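Local coordinates for protein MJ1225 (Methanocaldococcus jannaschii, PDB 3KH5) that binds AMP and ADP through its four CBS domains and is probably an archaeal counterpart of the nucleotide-sensing gamma subunit of AMP-activated protein kinase, at residues D56-M61 with R172-N177; K201-D206 with N210-G215. One frame throughout, in Å; residues are numbered along the deposited sequence.

Contact 1 of 2, residues D56-M61 with R172-N177. With ADP (adenosine-5'-diphosphate), chain D.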
# COMPACT_ATOMS: atom_id res chain seq x y z
N ASP A 56 -2.01 -6.57 -3.91
CA ASP A 56 -2.26 -7.68 -4.83
C ASP A 56 -1.58 -8.95 -4.36
O ASP A 56 -2.10 -10.06 -4.55
CB ASP A 56 -1.76 -7.33 -6.23
CG ASP A 56 -2.51 -6.18 -6.84
OD1 ASP A 56 -3.75 -6.27 -6.93
OD2 ASP A 56 -1.86 -5.20 -7.26
N ILE A 57 -0.40 -8.79 -3.77
CA ILE A 57 0.36 -9.92 -3.22
C ILE A 57 -0.36 -10.47 -1.99
O ILE A 57 -0.44 -11.69 -1.81
CB ILE A 57 1.82 -9.54 -2.85
CG1 ILE A 57 2.60 -9.03 -4.07
CG2 ILE A 57 2.55 -10.72 -2.16
CD1 ILE A 57 2.82 -10.05 -5.19
N VAL A 58 -0.87 -9.58 -1.15
CA VAL A 58 -1.66 -9.97 0.03
C VAL A 58 -2.95 -10.73 -0.36
O VAL A 58 -3.36 -11.68 0.31
CB VAL A 58 -1.97 -8.76 0.95
CG1 VAL A 58 -2.98 -9.11 2.04
CG2 VAL A 58 -0.68 -8.24 1.58
N ASP A 59 -3.56 -10.29 -1.46
CA ASP A 59 -4.70 -10.98 -2.09
C ASP A 59 -4.31 -12.41 -2.50
O ASP A 59 -4.93 -13.39 -2.08
CB ASP A 59 -5.12 -10.12 -3.30
CG ASP A 59 -6.40 -10.59 -3.97
OD1 ASP A 59 -6.70 -11.79 -3.96
OD2 ASP A 59 -7.09 -9.72 -4.55
N PHE A 60 -3.27 -12.49 -3.33
CA PHE A 60 -2.65 -13.74 -3.79
C PHE A 60 -2.31 -14.72 -2.65
O PHE A 60 -2.53 -15.92 -2.78
CB PHE A 60 -1.39 -13.36 -4.57
CG PHE A 60 -0.54 -14.52 -4.99
CD1 PHE A 60 -0.98 -15.43 -5.95
CD2 PHE A 60 0.74 -14.67 -4.47
CE1 PHE A 60 -0.17 -16.49 -6.35
CE2 PHE A 60 1.56 -15.73 -4.86
CZ PHE A 60 1.10 -16.64 -5.81
N MET A 61 -1.79 -14.19 -1.55
CA MET A 61 -1.39 -15.01 -0.40
C MET A 61 -2.56 -15.63 0.35
O MET A 61 -2.35 -16.54 1.16
CB MET A 61 -0.57 -14.17 0.57
CG MET A 61 0.91 -14.05 0.23
SD MET A 61 1.75 -12.73 1.15
CE MET A 61 0.72 -12.58 2.63
N ARG A 172 -7.43 -11.11 4.59
CA ARG A 172 -8.81 -10.96 4.15
C ARG A 172 -9.33 -9.58 4.51
O ARG A 172 -9.90 -8.89 3.67
CB ARG A 172 -9.68 -12.00 4.84
CG ARG A 172 -9.53 -13.37 4.27
CD ARG A 172 -10.69 -13.62 3.36
NE ARG A 172 -11.23 -14.94 3.66
CZ ARG A 172 -11.83 -15.72 2.77
NH1 ARG A 172 -11.98 -15.33 1.51
NH2 ARG A 172 -12.29 -16.90 3.15
N THR A 173 -9.12 -9.19 5.77
CA THR A 173 -9.57 -7.90 6.26
C THR A 173 -8.98 -6.77 5.42
O THR A 173 -9.69 -5.85 5.05
CB THR A 173 -9.24 -7.69 7.75
OG1 THR A 173 -9.78 -8.77 8.52
CG2 THR A 173 -9.83 -6.39 8.27
N MET A 174 -7.68 -6.85 5.13
CA MET A 174 -7.02 -5.82 4.34
C MET A 174 -7.60 -5.73 2.93
O MET A 174 -7.96 -4.64 2.47
CB MET A 174 -5.51 -6.09 4.24
CG MET A 174 -4.71 -5.83 5.51
SD MET A 174 -2.96 -6.19 5.28
CE MET A 174 -2.33 -5.70 6.88
N VAL A 175 -7.69 -6.87 2.26
CA VAL A 175 -8.08 -6.92 0.85
C VAL A 175 -9.57 -6.59 0.63
O VAL A 175 -9.90 -5.83 -0.28
CB VAL A 175 -7.68 -8.27 0.20
CG1 VAL A 175 -8.33 -8.43 -1.18
CG2 VAL A 175 -6.16 -8.37 0.09
N ARG A 176 -10.44 -7.15 1.48
CA ARG A 176 -11.88 -6.86 1.40
C ARG A 176 -12.20 -5.38 1.63
O ARG A 176 -13.09 -4.82 0.98
CB ARG A 176 -12.68 -7.71 2.39
CG ARG A 176 -12.66 -9.22 2.14
CD ARG A 176 -13.40 -9.63 0.87
NE ARG A 176 -14.63 -8.87 0.63
CZ ARG A 176 -15.22 -8.77 -0.56
NH1 ARG A 176 -14.69 -9.38 -1.62
NH2 ARG A 176 -16.33 -8.06 -0.70
N ASN A 177 -11.48 -4.76 2.56
CA ASN A 177 -11.76 -3.37 2.92
C ASN A 177 -10.95 -2.36 2.10
O ASN A 177 -11.23 -1.16 2.13
CB ASN A 177 -11.48 -3.17 4.41
CG ASN A 177 -12.53 -3.82 5.29
OD1 ASN A 177 -13.59 -3.24 5.52
ND2 ASN A 177 -12.22 -5.00 5.81
PB ADP D . -3.39 2.36 -3.18
O1B ADP D . -4.59 2.73 -2.37
O2B ADP D . -2.01 2.58 -2.34
O3B ADP D . -3.22 3.23 -4.54
PA ADP D . -2.89 -0.19 -2.66
O1A ADP D . -3.75 -0.87 -1.68
O2A ADP D . -1.54 -0.98 -3.12
O3A ADP D . -3.42 0.87 -3.71
O5' ADP D . -3.57 -1.19 -3.78
C5' ADP D . -4.97 -1.61 -3.79
C4' ADP D . -5.41 -2.16 -5.19
O4' ADP D . -5.51 -1.03 -6.10
C3' ADP D . -4.44 -3.17 -5.84
O3' ADP D . -5.20 -4.20 -6.47
C2' ADP D . -3.68 -2.32 -6.86
O2' ADP D . -3.23 -3.10 -7.98
C1' ADP D . -4.77 -1.34 -7.30
N9 ADP D . -4.17 -0.09 -7.85
C8 ADP D . -3.22 0.70 -7.31
N7 ADP D . -2.99 1.73 -8.13
C5 ADP D . -3.78 1.59 -9.19
C6 ADP D . -3.99 2.32 -10.35
N6 ADP D . -3.30 3.43 -10.59
N1 ADP D . -4.90 1.88 -11.24
C2 ADP D . -5.60 0.77 -11.02
N3 ADP D . -5.43 0.05 -9.92
C4 ADP D . -4.53 0.44 -9.00
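One of the ADP pockets of this CBS-domain protein lies at the start of helix 54-63, where that helix crosses helix 167-177 of another CBS repeat. Across the crossing, Val-175 rests against Val-58 and Asp-59: its CG2 lies 3.8 Å from Val-58 CG1 and 3.6 Å from the backbone N of Asp-59. CG1 of Val-175, anti to its own backbone N (chi1 169°), reaches the carboxylate of Asp-59, 3.8 Å from OD2. Compact, branched valines suit a place where the two lie alongside one another, pointing opposite ways, and the segment axes come within 9.3 Å at 124°. The other oxygen of Asp-59, OD1, accepts a hydrogen bond from Lys-66 N.

On the pocket side, Asp-56 grips the ribose as a fork. OD1 accepts from ADP O3' at 2.6 Å and OD2 from ADP O2' at 2.6 Å; OD1 is also in a salt bridge with Lys-66 NZ, and OD2 is hydrogen-bonded to Thr-53 N. With alanine in its place, the two ribose hydroxyls would probably lose the carboxylate that accepts them, and Lys-66 this salt-bridge partner, leaving the sugar freer to turn.

Val-58 also touches Ser-196 of helix 196-203; on the far face of helix 54-63, Ile-57 meets Ile-200 of helix 196-203 and Leu-27 of helix 23-33, and Phe-60 packs on helix 68-73.

Contact 2 of 2, residues K201-D206 with N210-G215; sequences KLLGSD and NHMQTG
Leu-203 and Met-212 meet with their side chains crossed at about a right angle, the methionine reaching across from helix 206-213 to the last turn of helix 196-203. CG of Met-212 lies beside its backbone N (chi1 -63°), and the chain then runs extended through SD, so that the terminal methyl is carried far enough to span backbones whose CA atoms are 9.5 Å apart. There CE lies 3.9 Å from CD2 of Leu-203 and 3.4 Å from the carbonyl O of the same residue. A long, flexible methionine suits this span between the backbones, and the branched end of the leucine offers a methyl for it to meet. Phe-78 touches both side chains, and Leu-79 and Ile-220 add further apolar cover to Met-212.

The turn between the helices is polar. At Gly-204 the backbone breaks from the helix, and Ser-205 follows as N-cap of the next one. Its OG donates to Leu-202 O at 2.7 Å, tilted 16° from the carbonyl plane, and also caps Ala-208 N; Leu-202 O takes Ser-205 N as well. A small hydroxyl residue can thus tie the end of one helix to the start of the next. The new helix continues with Asn-210 N bonded to Asp-206 O at 3.1 Å, an ordinary bond of the first turn, while the Asn-210 amide turns back to Trp-207 O.

No side-chain hydrogen bond links Leu-203 and Met-212; the methionine methyl rests on both a methyl and the carbonyl O of Leu-203. Van der Waals fit therefore sets how these side chains lie, while the hydrogen bonds of Ser-205 set the turn.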
# COMPACT_ATOMS: atom_id res chain seq x y z
N LYS A 201 7.59 -8.54 3.62
CA LYS A 201 8.84 -8.69 4.34
C LYS A 201 8.95 -10.07 4.98
O LYS A 201 10.03 -10.66 5.02
CB LYS A 201 8.97 -7.62 5.42
CG LYS A 201 9.26 -6.21 4.91
CD LYS A 201 9.23 -5.23 6.07
CE LYS A 201 9.91 -3.91 5.70
NZ LYS A 201 9.81 -2.92 6.82
N LEU A 202 7.82 -10.57 5.48
CA LEU A 202 7.76 -11.92 6.03
C LEU A 202 8.14 -12.95 4.97
O LEU A 202 8.88 -13.89 5.26
CB LEU A 202 6.37 -12.22 6.61
CG LEU A 202 6.22 -13.56 7.35
CD1 LEU A 202 7.19 -13.68 8.53
CD2 LEU A 202 4.79 -13.74 7.83
N LEU A 203 7.65 -12.77 3.75
CA LEU A 203 7.94 -13.67 2.63
C LEU A 203 9.42 -13.75 2.29
O LEU A 203 9.93 -14.83 2.00
CB LEU A 203 7.14 -13.27 1.39
CG LEU A 203 5.68 -13.71 1.34
CD1 LEU A 203 5.07 -13.31 0.01
CD2 LEU A 203 5.53 -15.21 1.57
N GLY A 204 10.09 -12.61 2.32
CA GLY A 204 11.53 -12.56 2.07
C GLY A 204 12.39 -12.77 3.30
O GLY A 204 13.52 -12.28 3.35
N SER A 205 11.88 -13.51 4.28
CA SER A 205 12.67 -13.79 5.49
C SER A 205 13.35 -15.16 5.41
O SER A 205 12.99 -16.01 4.59
CB SER A 205 11.81 -13.69 6.75
OG SER A 205 10.86 -14.74 6.83
N ASP A 206 14.37 -15.35 6.26
CA ASP A 206 14.99 -16.66 6.45
C ASP A 206 13.94 -17.62 6.97
O ASP A 206 13.78 -18.72 6.43
CB ASP A 206 16.16 -16.58 7.43
CG ASP A 206 17.39 -15.90 6.85
OD1 ASP A 206 17.58 -15.95 5.61
OD2 ASP A 206 18.17 -15.33 7.63
N ASN A 210 12.84 -21.09 4.72
CA ASN A 210 12.96 -22.34 5.46
C ASN A 210 11.68 -23.20 5.40
O ASN A 210 11.74 -24.40 5.05
CB ASN A 210 13.48 -22.06 6.88
CG ASN A 210 12.69 -22.75 7.97
OD1 ASN A 210 12.76 -23.96 8.15
ND2 ASN A 210 11.93 -21.96 8.73
N HIS A 211 10.52 -22.59 5.70
CA HIS A 211 9.22 -23.29 5.63
C HIS A 211 8.84 -23.72 4.22
O HIS A 211 8.38 -24.84 4.02
CB HIS A 211 8.10 -22.44 6.21
CG HIS A 211 7.89 -22.63 7.67
ND1 HIS A 211 7.04 -23.59 8.19
CD2 HIS A 211 8.43 -22.00 8.74
CE1 HIS A 211 7.07 -23.54 9.51
NE2 HIS A 211 7.90 -22.57 9.87
N MET A 212 9.05 -22.83 3.25
CA MET A 212 8.68 -23.07 1.86
C MET A 212 9.34 -24.33 1.28
O MET A 212 8.70 -25.07 0.52
CB MET A 212 9.06 -21.85 1.01
CG MET A 212 8.34 -20.55 1.35
SD MET A 212 9.02 -19.20 0.31
CE MET A 212 8.42 -17.75 1.21
N GLN A 213 10.60 -24.56 1.64
CA GLN A 213 11.38 -25.72 1.17
C GLN A 213 10.78 -27.04 1.61
O GLN A 213 10.72 -28.01 0.84
CB GLN A 213 12.83 -25.65 1.68
CG GLN A 213 13.59 -24.38 1.32
CD GLN A 213 13.87 -24.24 -0.16
OE1 GLN A 213 13.13 -24.75 -1.01
NE2 GLN A 213 14.96 -23.55 -0.49
N THR A 214 10.36 -27.08 2.88
CA THR A 214 9.71 -28.24 3.47
C THR A 214 8.19 -28.05 3.33
O THR A 214 7.41 -28.88 3.79
CB THR A 214 10.09 -28.39 4.98
OG1 THR A 214 9.32 -27.48 5.77
CG2 THR A 214 11.59 -28.12 5.20
N GLY A 215 7.81 -26.95 2.68
CA GLY A 215 6.44 -26.46 2.63
C GLY A 215 5.35 -27.48 2.38
O GLY A 215 5.43 -28.24 1.42

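Overall arrangement
Both segments of contact 1 come earlier in the chain than those of contact 2, and the centres of the two contacts lie about 19 Å apart. Helix 196-203 connects them: its flank packs on helix 54-63, and its C-terminal end supplies the first segment of contact 2. The two contacts meet directly where Leu-203 CD1 lies 3.6 Å from Met-61 SD. Contact 1 is the nearer to the centre of the chain, about 11 Å from it, and joins helices of the first and third CBS repeats beside bound ADP; contact 2 lies about 22 Å out, where the chain turns into helix 206-213. A continuous run of helical packing thus links the nucleotide-binding interior with a peripheral helical corner.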